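PDB 5EJR: myosin-I heavy chain from Dictyostelium discoideum, which is an actin-based motor ATPase (class VII myosin) involved in the early steps of phagocytosis and in adhesion, represented here by a MyTH4-FERM module of its tail. Local coordinates for residues L166-A171 with S202-G207. Sequence-based numbering, arbitrary orientation.
Sequences LASLIA and SNLENG
Residues 166-171 of helix 164-178 and residues 202-207, at the end of helix 194-205, come nearest each other at Leu-169 and Leu-204, whose CA atoms are 7.4 Å apart. Leu-204 is the only residue of 202-207 that touches 166-171: its CB is directed toward the other helix, and its two methyl branches divide their contacts between consecutive residues, Ser-168 and Leu-169. CD1 reaches the base of Leu-169, resting 3.9 Å from that residue's CB and equally near its CA, so that it touches the helix backbone as well as the side chain. The two leucine side chains cross at about a right angle. With CG of Leu-169 anti to the backbone N (chi1 170°), beside the carbonyl carbon, CB and CA stay open to Leu-204 CD1, and the two CD1 atoms lie 3.9 Å apart. The buried Leu-169 side chain also packs on Lys-125 and Phe-128 of helix 121-137. The contact joins a helix of the MyTH4 domain to helix 194-205, which leads through a short connection into strand 211-215 of the ubiquitin-like lobe of FERM. The second branch, CD2 of Leu-204, stands 3.9 Å from OG of Ser-168, a van der Waals approach to a hydroxyl already engaged with the carbonyl O of Gln-165 in its own helix. Gln-165 supplies a polar link beside the leucines, as its NE2 is hydrogen-bonded to Leu-204 O. Just beyond, Gly-207 takes a positive phi (85°) and turns the chain out of helical geometry.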
loop_
_atom_site.group_PDB
_atom_site.type_symbol
_atom_site.label_atom_id
_atom_site.label_comp_id
_atom_site.label_asym_id
_atom_site.label_seq_id
_atom_site.Cartn_x
_atom_site.Cartn_y
_atom_site.Cartn_z
ATOM N N LEU A 166 -9.733 19.457 21.894
ATOM C CA LEU A 166 -8.616 20.114 21.217
ATOM C C LEU A 166 -7.320 19.895 22.025
ATOM O O LEU A 166 -6.251 19.797 21.426
ATOM C CB LEU A 166 -8.937 21.604 20.996
ATOM C CG LEU A 166 -7.860 22.520 20.391
ATOM C CD1 LEU A 166 -7.904 22.501 18.862
ATOM C CD2 LEU A 166 -8.054 23.948 20.866
ATOM N N ALA A 167 -7.436 19.717 23.361
ATOM C CA ALA A 167 -6.299 19.435 24.243
ATOM C C ALA A 167 -5.781 18.017 24.042
ATOM O O ALA A 167 -4.591 17.785 24.230
ATOM C CB ALA A 167 -6.691 19.635 25.699
ATOM N N SER A 168 -6.670 17.066 23.679
ATOM C CA SER A 168 -6.288 15.676 23.456
ATOM C C SER A 168 -5.534 15.560 22.128
ATOM O O SER A 168 -4.610 14.755 22.018
ATOM C CB SER A 168 -7.503 14.749 23.511
ATOM O OG SER A 168 -8.320 14.808 22.354
ATOM N N LEU A 169 -5.905 16.411 21.154
ATOM C CA LEU A 169 -5.282 16.526 19.841
ATOM C C LEU A 169 -3.863 17.094 19.971
ATOM O O LEU A 169 -2.977 16.638 19.257
ATOM C CB LEU A 169 -6.157 17.381 18.906
ATOM C CG LEU A 169 -5.591 17.840 17.539
ATOM C CD1 LEU A 169 -5.051 16.656 16.684
ATOM C CD2 LEU A 169 -6.652 18.562 16.757
ATOM N N ILE A 170 -3.652 18.086 20.858
ATOM C CA ILE A 170 -2.331 18.674 21.095
ATOM C C ILE A 170 -1.493 17.663 21.875
ATOM O O ILE A 170 -0.289 17.525 21.614
ATOM C CB ILE A 170 -2.404 20.056 21.809
ATOM C CG1 ILE A 170 -3.051 21.130 20.899
ATOM C CG2 ILE A 170 -1.011 20.507 22.287
ATOM C CD1 ILE A 170 -3.441 22.523 21.659
ATOM N N ALA A 171 -2.127 16.953 22.831
ATOM C CA ALA A 171 -1.426 15.933 23.608
ATOM C C ALA A 171 -0.936 14.763 22.712
ATOM O O ALA A 171 0.114 14.192 23.015
ATOM C CB ALA A 171 -2.311 15.412 24.729
ATOM N N SER A 202 -12.401 10.254 13.655
ATOM C CA SER A 202 -13.395 9.486 14.405
ATOM C C SER A 202 -12.783 8.742 15.613
ATOM O O SER A 202 -13.488 8.549 16.604
ATOM C CB SER A 202 -14.209 8.573 13.495
ATOM O OG SER A 202 -13.402 7.671 12.761
ATOM N N ASN A 203 -11.477 8.411 15.586
ATOM C CA ASN A 203 -10.833 7.792 16.749
ATOM C C ASN A 203 -10.638 8.829 17.886
ATOM O O ASN A 203 -10.703 8.462 19.058
ATOM C CB ASN A 203 -9.525 7.092 16.386
ATOM C CG ASN A 203 -8.803 6.490 17.570
ATOM O OD1 ASN A 203 -9.104 5.378 18.021
ATOM N ND2 ASN A 203 -7.851 7.229 18.127
ATOM N N LEU A 204 -10.403 10.115 17.550
ATOM C CA LEU A 204 -10.245 11.150 18.585
ATOM C C LEU A 204 -11.602 11.589 19.121
ATOM O O LEU A 204 -11.720 11.924 20.302
ATOM C CB LEU A 204 -9.479 12.379 18.072
ATOM C CG LEU A 204 -7.971 12.449 18.323
ATOM C CD1 LEU A 204 -7.469 13.858 18.049
ATOM C CD2 LEU A 204 -7.584 12.035 19.759
ATOM N N GLU A 205 -12.609 11.633 18.228
ATOM C CA GLU A 205 -13.973 12.025 18.549
ATOM C C GLU A 205 -14.718 10.911 19.314
ATOM O O GLU A 205 -15.182 11.153 20.429
ATOM C CB GLU A 205 -14.726 12.442 17.271
ATOM C CG GLU A 205 -16.107 13.041 17.516
ATOM C CD GLU A 205 -16.656 13.954 16.431
ATOM O OE1 GLU A 205 -17.899 14.010 16.280
ATOM O OE2 GLU A 205 -15.852 14.639 15.756
ATOM N N ASN A 206 -14.816 9.705 18.726
ATOM C CA ASN A 206 -15.565 8.571 19.286
ATOM C C ASN A 206 -14.745 7.553 20.093
ATOM O O ASN A 206 -15.318 6.836 20.912
ATOM C CB ASN A 206 -16.335 7.839 18.172
ATOM C CG ASN A 206 -17.182 8.716 17.272
ATOM O OD1 ASN A 206 -17.467 9.889 17.563
ATOM N ND2 ASN A 206 -17.612 8.154 16.146
ATOM N N GLY A 207 -13.447 7.453 19.826
ATOM C CA GLY A 207 -12.577 6.488 20.489
ATOM C C GLY A 207 -12.566 5.105 19.856
ATOM O O GLY A 207 -11.820 4.228 20.308
#